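Local atomic coordinates of replication protein B (Plasmid RSF1010, PDB entry 3H20), a protein that acts as a primase in the replication of plasmid RSF1010, a nucleotidyltransferase that probably makes short primers on single-stranded DNA and releases diphosphate. Residues Ala95-Thr100 with Leu168-Gly173; Leu75-Ser80 with Asn104-Val109; Ala263-Ser268 with Asp281-Thr286. All blocks are in the same frame, centred on the assembly; numbering follows the deposited sequence.

Interaction 1: Ala95-Thr100 with Leu168-Gly173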
ATOM      1  N   ALA A  95      11.178  19.477 -12.325  1.00 32.68           N
ATOM      2  CA  ALA A  95      11.987  19.157 -13.494  1.00 32.61           C
ATOM      3  C   ALA A  95      11.190  19.330 -14.782  1.00 32.72           C
ATOM      4  O   ALA A  95      11.753  19.610 -15.840  1.00 33.43           O
ATOM      5  CB  ALA A  95      12.531  17.739 -13.390  1.00 32.58           C
ATOM      6  N   LEU A  96       9.875  19.161 -14.685  1.00 32.66           N
ATOM      7  CA  LEU A  96       8.969  19.576 -15.749  1.00 32.78           C
ATOM      8  C   LEU A  96       7.554  19.784 -15.219  1.00 32.84           C
ATOM      9  O   LEU A  96       7.173  19.207 -14.200  1.00 32.54           O
ATOM     10  CB  LEU A  96       8.961  18.544 -16.879  1.00 32.77           C
ATOM     11  CG  LEU A  96       8.616  17.107 -16.482  1.00 34.27           C
ATOM     12  CD1 LEU A  96       7.804  16.428 -17.574  1.00 35.91           C
ATOM     13  CD2 LEU A  96       9.878  16.317 -16.175  1.00 35.15           C
ATOM     14  N   VAL A  97       6.782  20.610 -15.916  1.00 32.87           N
ATOM     15  CA  VAL A  97       5.381  20.852 -15.547  1.00 32.80           C
ATOM     16  C   VAL A  97       4.492  20.582 -16.759  1.00 32.77           C
ATOM     17  O   VAL A  97       4.778  21.050 -17.864  1.00 32.24           O
ATOM     18  CB  VAL A  97       5.164  22.318 -15.056  1.00 33.19           C
ATOM     19  CG1 VAL A  97       3.675  22.598 -14.730  1.00 32.85           C
ATOM     20  CG2 VAL A  97       6.027  22.618 -13.824  1.00 33.67           C
ATOM     21  N   VAL A  98       3.410  19.836 -16.530  1.00 33.06           N
ATOM     22  CA  VAL A  98       2.432  19.506 -17.557  1.00 33.04           C
ATOM     23  C   VAL A  98       1.048  20.018 -17.129  1.00 33.11           C
ATOM     24  O   VAL A  98       0.593  19.760 -16.006  1.00 33.32           O
ATOM     25  CB  VAL A  98       2.421  17.969 -17.824  1.00 33.47           C
ATOM     26  CG1 VAL A  98       1.196  17.543 -18.644  1.00 34.01           C
ATOM     27  CG2 VAL A  98       3.732  17.518 -18.537  1.00 34.23           C
ATOM     28  N   GLU A  99       0.396  20.767 -18.014  1.00 33.20           N
ATOM     29  CA  GLU A  99      -0.985  21.206 -17.791  1.00 33.43           C
ATOM     30  C   GLU A  99      -1.918  20.147 -18.381  1.00 33.23           C
ATOM     31  O   GLU A  99      -1.949  19.941 -19.594  1.00 32.89           O
ATOM     32  CB  GLU A  99      -1.234  22.574 -18.431  1.00 33.21           C
ATOM     33  CG  GLU A  99      -2.597  23.228 -18.063  1.00 34.38           C
ATOM     34  CD  GLU A  99      -2.644  24.731 -18.377  1.00 35.82           C
ATOM     35  OE1 GLU A  99      -1.797  25.207 -19.164  1.00 37.75           O
ATOM     36  OE2 GLU A  99      -3.542  25.439 -17.849  1.00 39.41           O
ATOM     37  N   THR A 100      -2.666  19.473 -17.517  1.00 33.06           N
ATOM     38  CA  THR A 100      -3.500  18.330 -17.918  1.00 32.89           C
ATOM     39  C   THR A 100      -4.878  18.759 -18.399  1.00 33.24           C
ATOM     40  O   THR A 100      -5.492  18.107 -19.256  1.00 33.64           O
ATOM     41  CB  THR A 100      -3.646  17.331 -16.750  1.00 33.23           C
ATOM     42  OG1 THR A 100      -4.175  18.013 -15.611  1.00 32.04           O
ATOM     43  CG2 THR A 100      -2.295  16.729 -16.389  1.00 32.61           C
ATOM     44  N   LEU A 168       2.957  20.864 -22.381  1.00 34.14           N
ATOM     45  CA  LEU A 168       4.211  20.965 -21.625  1.00 34.41           C
ATOM     46  C   LEU A 168       4.512  22.433 -21.332  1.00 34.34           C
ATOM     47  O   LEU A 168       4.825  23.193 -22.239  1.00 34.65           O
ATOM     48  CB  LEU A 168       5.381  20.347 -22.406  1.00 34.29           C
ATOM     49  CG  LEU A 168       6.720  20.219 -21.666  1.00 34.44           C
ATOM     50  CD1 LEU A 168       6.639  19.186 -20.538  1.00 32.98           C
ATOM     51  CD2 LEU A 168       7.826  19.850 -22.670  1.00 34.12           C
ATOM     52  N   ARG A 169       4.438  22.818 -20.063  1.00 35.15           N
ATOM     53  CA  ARG A 169       4.549  24.235 -19.664  1.00 35.92           C
ATOM     54  C   ARG A 169       5.974  24.670 -19.312  1.00 36.57           C
ATOM     55  O   ARG A 169       6.362  25.819 -19.545  1.00 36.09           O
ATOM     56  CB  ARG A 169       3.588  24.547 -18.503  1.00 35.87           C
ATOM     57  CG  ARG A 169       2.115  24.513 -18.901  1.00 37.47           C
ATOM     58  CD  ARG A 169       1.894  25.303 -20.188  1.00 41.48           C
ATOM     59  NE  ARG A 169       0.544  25.833 -20.306  1.00 45.72           N
ATOM     60  CZ  ARG A 169       0.067  26.457 -21.384  1.00 47.71           C
ATOM     61  NH1 ARG A 169       0.837  26.621 -22.460  1.00 47.59           N
ATOM     62  NH2 ARG A 169      -1.184  26.923 -21.385  1.00 47.63           N
ATOM     63  N   GLU A 170       6.736  23.759 -18.721  1.00 36.91           N
ATOM     64  CA  GLU A 170       8.172  23.986 -18.494  1.00 38.20           C
ATOM     65  C   GLU A 170       8.916  22.652 -18.436  1.00 37.34           C
ATOM     66  O   GLU A 170       8.303  21.605 -18.210  1.00 36.52           O
ATOM     67  CB  GLU A 170       8.450  24.890 -17.282  1.00 38.44           C
ATOM     68  CG  GLU A 170       8.110  24.346 -15.942  1.00 40.81           C
ATOM     69  CD  GLU A 170       8.540  25.297 -14.826  1.00 41.06           C
ATOM     70  OE1 GLU A 170       7.748  26.213 -14.492  1.00 43.68           O
ATOM     71  OE2 GLU A 170       9.671  25.134 -14.305  1.00 42.75           O
ATOM     72  N   SER A 171      10.221  22.688 -18.682  1.00 36.91           N
ATOM     73  CA  SER A 171      10.982  21.452 -18.882  1.00 36.90           C
ATOM     74  C   SER A 171      12.481  21.658 -18.661  1.00 36.72           C
ATOM     75  O   SER A 171      13.305  21.249 -19.487  1.00 36.80           O
ATOM     76  CB  SER A 171      10.695  20.887 -20.288  1.00 37.02           C
ATOM     77  OG  SER A 171      11.091  21.799 -21.294  1.00 38.09           O
ATOM     78  N   LYS A 172      12.821  22.291 -17.542  1.00 37.00           N
ATOM     79  CA  LYS A 172      14.212  22.620 -17.204  1.00 37.10           C
ATOM     80  C   LYS A 172      15.085  21.389 -16.975  1.00 36.47           C
ATOM     81  O   LYS A 172      16.263  21.402 -17.330  1.00 35.74           O
ATOM     82  CB  LYS A 172      14.271  23.521 -15.977  1.00 37.76           C
ATOM     83  CG  LYS A 172      13.829  24.960 -16.219  1.00 41.34           C
ATOM     84  CD  LYS A 172      13.668  25.692 -14.890  1.00 45.61           C
ATOM     85  CE  LYS A 172      13.237  27.134 -15.106  1.00 47.79           C
ATOM     86  NZ  LYS A 172      13.143  27.861 -13.798  1.00 49.37           N
ATOM     87  N   GLY A 173      14.515  20.351 -16.358  1.00 35.14           N
ATOM     88  CA  GLY A 173      15.198  19.052 -16.220  1.00 35.37           C
ATOM     89  C   GLY A 173      16.226  18.958 -15.096  1.00 35.42           C
ATOM     90  O   GLY A 173      16.919  17.942 -14.962  1.00 35.45           O
TER

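Interaction 2: Leu75-Ser80 with Asn104-Val109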
ATOM      1  N   LEU A  75       6.441  12.056  -9.275  1.00 32.92           N
ATOM      2  CA  LEU A  75       5.223  12.739  -9.760  1.00 32.37           C
ATOM      3  C   LEU A  75       4.392  13.365  -8.635  1.00 32.09           C
ATOM      4  O   LEU A  75       4.085  12.699  -7.634  1.00 31.30           O
ATOM      5  CB  LEU A  75       4.325  11.760 -10.547  1.00 31.88           C
ATOM      6  CG  LEU A  75       3.007  12.305 -11.125  1.00 32.88           C
ATOM      7  CD1 LEU A  75       3.270  13.312 -12.238  1.00 31.83           C
ATOM      8  CD2 LEU A  75       2.090  11.188 -11.642  1.00 32.66           C
ATOM      9  N   VAL A  76       4.002  14.630  -8.838  1.00 31.84           N
ATOM     10  CA  VAL A  76       3.057  15.347  -7.965  1.00 32.09           C
ATOM     11  C   VAL A  76       1.843  15.807  -8.801  1.00 32.59           C
ATOM     12  O   VAL A  76       1.992  16.576  -9.757  1.00 31.90           O
ATOM     13  CB  VAL A  76       3.731  16.573  -7.279  1.00 32.17           C
ATOM     14  CG1 VAL A  76       2.858  17.096  -6.143  1.00 31.69           C
ATOM     15  CG2 VAL A  76       5.109  16.204  -6.735  1.00 32.27           C
ATOM     16  N   ASP A  77       0.652  15.334  -8.427  1.00 32.93           N
ATOM     17  CA  ASP A  77      -0.557  15.421  -9.259  1.00 34.45           C
ATOM     18  C   ASP A  77      -1.580  16.419  -8.679  1.00 34.83           C
ATOM     19  O   ASP A  77      -1.607  16.638  -7.467  1.00 34.93           O
ATOM     20  CB  ASP A  77      -1.183  14.016  -9.330  1.00 34.98           C
ATOM     21  CG  ASP A  77      -2.171  13.850 -10.476  1.00 36.86           C
ATOM     22  OD1 ASP A  77      -2.141  14.652 -11.432  1.00 37.76           O
ATOM     23  OD2 ASP A  77      -2.989  12.906 -10.405  1.00 39.28           O
ATOM     24  N   ASP A  78      -2.400  17.021  -9.546  1.00 34.96           N
ATOM     25  CA  ASP A  78      -3.538  17.887  -9.154  1.00 35.55           C
ATOM     26  C   ASP A  78      -3.100  19.191  -8.456  1.00 34.44           C
ATOM     27  O   ASP A  78      -3.617  19.545  -7.401  1.00 34.70           O
ATOM     28  CB  ASP A  78      -4.575  17.103  -8.310  1.00 36.48           C
ATOM     29  CG  ASP A  78      -5.986  17.718  -8.341  1.00 40.34           C
ATOM     30  OD1 ASP A  78      -6.388  18.328  -9.363  1.00 45.22           O
ATOM     31  OD2 ASP A  78      -6.730  17.555  -7.345  1.00 44.01           O
ATOM     32  N   LEU A  79      -2.161  19.907  -9.076  1.00 33.25           N
ATOM     33  CA  LEU A  79      -1.617  21.162  -8.540  1.00 32.28           C
ATOM     34  C   LEU A  79      -2.196  22.401  -9.236  1.00 31.86           C
ATOM     35  O   LEU A  79      -2.484  22.366 -10.428  1.00 31.37           O
ATOM     36  CB  LEU A  79      -0.082  21.179  -8.703  1.00 32.50           C
ATOM     37  CG  LEU A  79       0.743  20.133  -7.935  1.00 32.04           C
ATOM     38  CD1 LEU A  79       2.130  20.011  -8.548  1.00 33.39           C
ATOM     39  CD2 LEU A  79       0.828  20.472  -6.442  1.00 33.18           C
ATOM     40  N   SER A  80      -2.343  23.492  -8.483  1.00 31.68           N
ATOM     41  CA  SER A  80      -2.725  24.793  -9.031  1.00 31.05           C
ATOM     42  C   SER A  80      -1.447  25.575  -9.346  1.00 31.63           C
ATOM     43  O   SER A  80      -0.349  25.168  -8.937  1.00 30.59           O
ATOM     44  CB  SER A  80      -3.551  25.564  -8.005  1.00 31.25           C
ATOM     45  OG  SER A  80      -2.705  26.052  -6.989  1.00 29.80           O
ATOM     46  N   ASN A 104      -5.018  23.219 -14.232  1.00 33.11           N
ATOM     47  CA  ASN A 104      -4.707  21.972 -13.527  1.00 33.25           C
ATOM     48  C   ASN A 104      -3.374  21.397 -14.006  1.00 32.71           C
ATOM     49  O   ASN A 104      -3.181  21.177 -15.210  1.00 32.32           O
ATOM     50  CB  ASN A 104      -5.827  20.937 -13.740  1.00 33.67           C
ATOM     51  CG  ASN A 104      -7.135  21.343 -13.091  1.00 35.73           C
ATOM     52  OD1 ASN A 104      -7.180  21.660 -11.903  1.00 39.68           O
ATOM     53  ND2 ASN A 104      -8.213  21.328 -13.865  1.00 38.91           N
ATOM     54  N   TYR A 105      -2.455  21.169 -13.070  1.00 32.47           N
ATOM     55  CA  TYR A 105      -1.067  20.800 -13.406  1.00 32.75           C
ATOM     56  C   TYR A 105      -0.546  19.536 -12.722  1.00 33.38           C
ATOM     57  O   TYR A 105      -1.003  19.150 -11.638  1.00 33.84           O
ATOM     58  CB  TYR A 105      -0.096  21.960 -13.091  1.00 32.17           C
ATOM     59  CG  TYR A 105      -0.467  23.284 -13.736  1.00 32.21           C
ATOM     60  CD1 TYR A 105      -0.006  23.616 -15.014  1.00 30.65           C
ATOM     61  CD2 TYR A 105      -1.261  24.206 -13.064  1.00 31.70           C
ATOM     62  CE1 TYR A 105      -0.344  24.832 -15.612  1.00 31.93           C
ATOM     63  CE2 TYR A 105      -1.611  25.428 -13.654  1.00 32.05           C
ATOM     64  CZ  TYR A 105      -1.148  25.725 -14.932  1.00 31.59           C
ATOM     65  OH  TYR A 105      -1.478  26.922 -15.516  1.00 32.52           O
ATOM     66  N   GLN A 106       0.429  18.915 -13.383  1.00 33.83           N
ATOM     67  CA  GLN A 106       1.279  17.871 -12.820  1.00 34.39           C
ATOM     68  C   GLN A 106       2.714  18.360 -12.834  1.00 34.34           C
ATOM     69  O   GLN A 106       3.138  19.049 -13.777  1.00 34.54           O
ATOM     70  CB  GLN A 106       1.217  16.600 -13.698  1.00 34.31           C
ATOM     71  CG  GLN A 106      -0.032  15.791 -13.474  1.00 35.70           C
ATOM     72  CD  GLN A 106      -0.162  14.600 -14.396  1.00 34.73           C
ATOM     73  OE1 GLN A 106       0.579  14.455 -15.373  1.00 36.19           O
ATOM     74  NE2 GLN A 106      -1.117  13.741 -14.091  1.00 35.73           N
ATOM     75  N   ALA A 107       3.479  17.996 -11.810  1.00 34.34           N
ATOM     76  CA  ALA A 107       4.920  18.258 -11.819  1.00 34.30           C
ATOM     77  C   ALA A 107       5.703  16.966 -11.578  1.00 34.25           C
ATOM     78  O   ALA A 107       5.280  16.126 -10.783  1.00 35.01           O
ATOM     79  CB  ALA A 107       5.279  19.311 -10.757  1.00 34.48           C
ATOM     80  N   TRP A 108       6.830  16.806 -12.269  1.00 34.17           N
ATOM     81  CA  TRP A 108       7.794  15.771 -11.934  1.00 34.15           C
ATOM     82  C   TRP A 108       8.958  16.476 -11.247  1.00 34.13           C
ATOM     83  O   TRP A 108       9.530  17.415 -11.798  1.00 33.47           O
ATOM     84  CB  TRP A 108       8.305  15.046 -13.185  1.00 34.65           C
ATOM     85  CG  TRP A 108       7.256  14.202 -13.925  1.00 34.53           C
ATOM     86  CD1 TRP A 108       6.422  14.624 -14.914  1.00 35.55           C
ATOM     87  CD2 TRP A 108       6.989  12.803 -13.748  1.00 35.54           C
ATOM     88  NE1 TRP A 108       5.630  13.585 -15.355  1.00 36.55           N
ATOM     89  CE2 TRP A 108       5.966  12.452 -14.666  1.00 36.41           C
ATOM     90  CE3 TRP A 108       7.510  11.814 -12.909  1.00 34.94           C
ATOM     91  CZ2 TRP A 108       5.456  11.155 -14.764  1.00 35.09           C
ATOM     92  CZ3 TRP A 108       6.991  10.522 -13.001  1.00 35.67           C
ATOM     93  CH2 TRP A 108       5.973  10.210 -13.919  1.00 35.06           C
ATOM     94  N   VAL A 109       9.288  16.042 -10.034  1.00 34.14           N
ATOM     95  CA  VAL A 109      10.411  16.619  -9.275  1.00 33.56           C
ATOM     96  C   VAL A 109      11.562  15.604  -9.277  1.00 34.04           C
ATOM     97  O   VAL A 109      11.365  14.441  -8.886  1.00 33.32           O
ATOM     98  CB  VAL A 109       9.996  16.942  -7.813  1.00 34.41           C
ATOM     99  CG1 VAL A 109      11.177  17.514  -6.989  1.00 33.76           C
ATOM    100  CG2 VAL A 109       8.790  17.894  -7.768  1.00 33.32           C
TER
HETATM  101  O   HOH W   1      -3.336  17.597 -12.880  1.00 41.54           O
HETATM  102  O   HOH W   2      -5.313  20.438 -10.520  1.00 60.87           O

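Interaction 3: Ala263-Ser268 with Asp281-Thr286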
ATOM      1  N   ALA A 263      -5.672 -31.387  24.031  1.00 35.40           N
ATOM      2  CA  ALA A 263      -4.934 -30.265  24.614  1.00 35.17           C
ATOM      3  C   ALA A 263      -4.844 -30.380  26.137  1.00 34.97           C
ATOM      4  O   ALA A 263      -3.782 -30.141  26.724  1.00 34.75           O
ATOM      5  CB  ALA A 263      -5.578 -28.938  24.214  1.00 35.11           C
ATOM      6  N   MET A 264      -5.961 -30.745  26.763  1.00 34.70           N
ATOM      7  CA  MET A 264      -6.015 -30.968  28.208  1.00 34.71           C
ATOM      8  C   MET A 264      -5.117 -32.138  28.605  1.00 34.38           C
ATOM      9  O   MET A 264      -4.371 -32.048  29.578  1.00 34.19           O
ATOM     10  CB  MET A 264      -7.453 -31.227  28.672  1.00 34.63           C
ATOM     11  CG  MET A 264      -8.340 -29.982  28.717  1.00 34.72           C
ATOM     12  SD  MET A 264     -10.054 -30.299  29.201  1.00 35.92           S
ATOM     13  CE  MET A 264      -9.866 -30.859  30.890  1.00 36.16           C
ATOM     14  N   ALA A 265      -5.189 -33.222  27.833  1.00 34.15           N
ATOM     15  CA  ALA A 265      -4.391 -34.423  28.079  1.00 34.05           C
ATOM     16  C   ALA A 265      -2.895 -34.118  28.121  1.00 34.02           C
ATOM     17  O   ALA A 265      -2.152 -34.736  28.886  1.00 34.39           O
ATOM     18  CB  ALA A 265      -4.694 -35.486  27.038  1.00 33.93           C
ATOM     19  N   GLU A 266      -2.465 -33.152  27.310  1.00 33.99           N
ATOM     20  CA  GLU A 266      -1.048 -32.807  27.181  1.00 33.66           C
ATOM     21  C   GLU A 266      -0.574 -31.782  28.213  1.00 33.26           C
ATOM     22  O   GLU A 266       0.540 -31.896  28.723  1.00 33.20           O
ATOM     23  CB  GLU A 266      -0.762 -32.282  25.768  1.00 33.88           C
ATOM     24  CG  GLU A 266       0.721 -32.141  25.423  1.00 34.92           C
ATOM     25  CD  GLU A 266       1.415 -33.481  25.225  1.00 36.16           C
ATOM     26  OE1 GLU A 266       0.755 -34.431  24.747  1.00 36.78           O
ATOM     27  OE2 GLU A 266       2.622 -33.585  25.543  1.00 36.84           O
ATOM     28  N   ALA A 267      -1.420 -30.796  28.524  1.00 32.65           N
ATOM     29  CA  ALA A 267      -0.968 -29.595  29.236  1.00 32.15           C
ATOM     30  C   ALA A 267      -1.687 -29.226  30.545  1.00 31.82           C
ATOM     31  O   ALA A 267      -1.232 -28.330  31.253  1.00 31.11           O
ATOM     32  CB  ALA A 267      -0.967 -28.388  28.276  1.00 32.40           C
ATOM     33  N   SER A 268      -2.793 -29.901  30.868  1.00 31.89           N
ATOM     34  CA  SER A 268      -3.575 -29.561  32.067  1.00 32.07           C
ATOM     35  C   SER A 268      -2.919 -29.992  33.374  1.00 32.65           C
ATOM     36  O   SER A 268      -2.696 -31.184  33.588  1.00 32.61           O
ATOM     37  CB  SER A 268      -4.992 -30.146  31.999  1.00 31.99           C
ATOM     38  OG  SER A 268      -5.659 -29.990  33.244  1.00 31.26           O
ATOM     39  N   ASP A 281     -12.190 -39.574  32.096  1.00 38.71           N
ATOM     40  CA  ASP A 281     -13.488 -39.163  32.642  1.00 38.06           C
ATOM     41  C   ASP A 281     -13.553 -37.668  32.955  1.00 37.60           C
ATOM     42  O   ASP A 281     -14.570 -37.017  32.688  1.00 37.12           O
ATOM     43  CB  ASP A 281     -13.828 -39.972  33.895  1.00 38.22           C
ATOM     44  N   TYR A 282     -12.474 -37.134  33.526  1.00 36.90           N
ATOM     45  CA  TYR A 282     -12.409 -35.714  33.867  1.00 36.54           C
ATOM     46  C   TYR A 282     -12.482 -34.837  32.617  1.00 36.16           C
ATOM     47  O   TYR A 282     -13.226 -33.855  32.600  1.00 36.01           O
ATOM     48  CB  TYR A 282     -11.166 -35.390  34.712  1.00 36.60           C
ATOM     49  CG  TYR A 282     -10.872 -33.906  34.816  1.00 36.26           C
ATOM     50  CD1 TYR A 282     -11.710 -33.054  35.542  1.00 36.54           C
ATOM     51  CD2 TYR A 282      -9.763 -33.354  34.179  1.00 36.37           C
ATOM     52  CE1 TYR A 282     -11.450 -31.689  35.624  1.00 37.10           C
ATOM     53  CE2 TYR A 282      -9.491 -31.991  34.262  1.00 36.47           C
ATOM     54  CZ  TYR A 282     -10.336 -31.166  34.986  1.00 36.52           C
ATOM     55  OH  TYR A 282     -10.073 -29.819  35.061  1.00 36.07           O
ATOM     56  N   ILE A 283     -11.727 -35.206  31.579  1.00 36.03           N
ATOM     57  CA  ILE A 283     -11.761 -34.503  30.284  1.00 36.04           C
ATOM     58  C   ILE A 283     -13.167 -34.530  29.659  1.00 35.90           C
ATOM     59  O   ILE A 283     -13.698 -33.486  29.269  1.00 35.98           O
ATOM     60  CB  ILE A 283     -10.743 -35.101  29.274  1.00 36.12           C
ATOM     61  CG1 ILE A 283      -9.304 -34.884  29.749  1.00 36.41           C
ATOM     62  CG2 ILE A 283     -10.929 -34.489  27.886  1.00 36.20           C
ATOM     63  CD1 ILE A 283      -8.261 -35.724  29.005  1.00 36.02           C
ATOM     64  N   GLU A 284     -13.750 -35.726  29.572  1.00 35.75           N
ATOM     65  CA  GLU A 284     -15.076 -35.938  28.985  1.00 35.72           C
ATOM     66  C   GLU A 284     -16.143 -35.093  29.677  1.00 35.19           C
ATOM     67  O   GLU A 284     -16.973 -34.473  29.017  1.00 35.09           O
ATOM     68  CB  GLU A 284     -15.440 -37.437  29.032  1.00 35.97           C
ATOM     69  CG  GLU A 284     -16.947 -37.766  28.995  1.00 37.84           C
ATOM     70  CD  GLU A 284     -17.551 -37.765  27.593  1.00 39.96           C
ATOM     71  OE1 GLU A 284     -17.055 -38.506  26.717  1.00 41.18           O
ATOM     72  OE2 GLU A 284     -18.544 -37.040  27.373  1.00 41.73           O
ATOM     73  N   ARG A 285     -16.109 -35.074  31.007  1.00 34.87           N
ATOM     74  CA  ARG A 285     -17.069 -34.307  31.797  1.00 34.74           C
ATOM     75  C   ARG A 285     -16.859 -32.801  31.623  1.00 33.97           C
ATOM     76  O   ARG A 285     -17.828 -32.047  31.465  1.00 33.91           O
ATOM     77  CB  ARG A 285     -16.993 -34.716  33.270  1.00 35.02           C
ATOM     78  CG  ARG A 285     -18.064 -34.097  34.160  1.00 37.06           C
ATOM     79  CD  ARG A 285     -18.344 -34.939  35.411  1.00 39.87           C
ATOM     80  NE  ARG A 285     -17.126 -35.449  36.048  1.00 42.28           N
ATOM     81  CZ  ARG A 285     -16.296 -34.725  36.798  1.00 43.86           C
ATOM     82  NH1 ARG A 285     -16.529 -33.435  37.016  1.00 45.09           N
ATOM     83  NH2 ARG A 285     -15.217 -35.292  37.318  1.00 43.65           N
ATOM     84  N   THR A 286     -15.602 -32.367  31.639  1.00 33.18           N
ATOM     85  CA  THR A 286     -15.275 -30.961  31.383  1.00 32.69           C
ATOM     86  C   THR A 286     -15.827 -30.525  30.034  1.00 32.42           C
ATOM     87  O   THR A 286     -16.501 -29.495  29.934  1.00 32.16           O
ATOM     88  CB  THR A 286     -13.750 -30.702  31.436  1.00 32.76           C
ATOM     89  OG1 THR A 286     -13.281 -30.923  32.769  1.00 32.89           O
ATOM     90  CG2 THR A 286     -13.419 -29.257  31.023  1.00 32.58           C
TER

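Interaction 1: Ala95-Thr100 with Leu168-Gly173
Val97 pairs with Glu170 where strand 96-99 joins the outermost strand 167-170 of a four-stranded antiparallel sheet in the N-terminal primase domain, and a classic beta bulge sets both Arg169 and Glu170 across from Val97. The bulge is plain at Val97 O, which takes Arg169 N at 2.8 Å and, weakly, Glu170 N at 3.5 Å, while Val97 N donates to Glu170 O. Beside this pair CG2 of Val97 presses on CG of Glu170 (3.4 Å), whose first torsion of 67° sets CG between the backbone N and the carbonyl carbon. Gly173, with a positive phi of 80°, gives its N-H to an in-plane lone pair of Ala95 O at 2.9 Å. On the other face CD1 of Leu168 rests against CG2 of Val98 (3.9 Å). At the Glu99 end of the strand lies a salt bridge: Glu99 OE1 receives Arg169 NE at 2.7 Å and, more weakly, Arg169 NH2 at 2.9 Å, the carboxylate and guanidinium planes 50° apart. An alanine in place of Glu99 would probably leave the Arg169 guanidinium without this charged mate, freer to turn. Farther out, Thr100 touches the bound diphosphate, Lys88 NZ pairs with Glu170 OE1, and Glu99 OE2 accepts from Lys103 N.

Interaction 2: Leu75-Ser80 with Asn104-Val109
Leu75 sets its CD1 methyl over one face of the Trp108 indole, 3.9 Å from the centroid of the five-membered ring and 18° off its normal, a CH-pi contact between neighbouring strands of an antiparallel sheet. With CG of Leu75 anti to the backbone N (chi1 180°), the branch runs to the indole; CB meets CZ3 of the six-membered ring, so the leucine spans both rings. Tyr105 is approached differently: Leu79 O lies at the ring edge, near its plane, 3.4 Å from CD2, and also accepts the Tyr105 N-H. Here a G1 beta bulge interrupts the regular pairing, Asp78 and Leu79 both facing Tyr105. Before the bulge, Val76 and Ala107 form a hydrogen-bonded pair, each N-H meeting the other's carbonyl oxygen. On the face that carries Val76 and Ala107, CD1 of Leu79 packs on CB of Ala107 (3.9 Å), and helix 81-89 lies against Leu79 through Leu84 and Met87.

The side chains of Asp77 and Gln106 run alongside each other in the same direction, carboxylate and amide planes 63° apart. Gln106 NE2 donates to Asp77 OD1 at 3.0 Å from above the carboxylate plane. Gln106 OE1 accepts from the N-H of Arg145, a residue of the diphosphate pocket, so both ends of the amide are held. Ser137 OG binds Asp77 OD2. At the strand end a water bridges Asp78 and Asn104, 2.6 Å from each OD1.

Interaction 3: Ala263-Ser268 with Asp281-Thr286
Met264 reaches from helix 257-267 to touch Tyr282, Ile283 and Thr286, three residues on one side of helix 279-291. The contact is apolar, with no hydrogen bond passing between the two segments. Met264 bends at its third torsion (65°), which places CE beside the facing helix. This methyl is 3.6 Å from Tyr282 CE2, approaching the ring obliquely, and it also touches CG1 of Ile283. From the hydroxyl oxygen OG1 of Thr286 the same CE is 3.9 Å away. The Met264 and Tyr282 side chains cross at about a right angle, and the sulphur, SD, adds a contact with the Thr286 methyl CG2. A smaller apolar touch lies to one side, where CD1 of Ile283 meets CB of Ala265 at 4.1 Å.

Polar interactions fix the surfaces that do the packing. Thr286 OG1 donates back to Tyr282 O, one helical turn earlier, at 2.9 Å. The same carbonyl oxygen also takes the Thr286 N-H, the two donors arriving from opposite faces of its plane. This hydroxyl sits over one face of the Tyr282 ring, offset toward the rim, and the methionine methyl touches both ring and hydroxyl. Ser268 OG is at the edge of the ring, near its plane. It caps helix 269-272 by accepting from Leu271 N, and it shares Asp243 OD2 with Tyr282 OH; one carboxylate oxygen on helix 239-252 therefore ties the serine to the tyrosine.

The segment axes approach to 10.5 Å at 136° between their directions, a spacing at which the long methionine bridges the helices. Helix 239-252 closes the patch through Asp243 and Ala247, and the arrangement is the interhelical packing of the C-terminal helix bundle of the primase.

Interactions 1 and 2 belong to one four-stranded antiparallel sheet of the N-terminal primase domain, their centres about 9 Å apart. Strands 96-99 and 104-110 are its inner neighbours, and each contact joins one of them to an outer strand, 167-170 or 73-79. The two touch directly, Val98 O probably accepting from Gln106 N, and their segments alternate along the chain. The bound diphosphate touches Thr100 and lies about 4 Å from the Gln106 side chain. Interaction 3 follows later, in the C-terminal helical domain, about 74 and 66 Å away centre to centre and about 61 and 53 Å between nearest atoms. The chain thus holds two well-separated bodies, with no contact between interaction 3 and the other two.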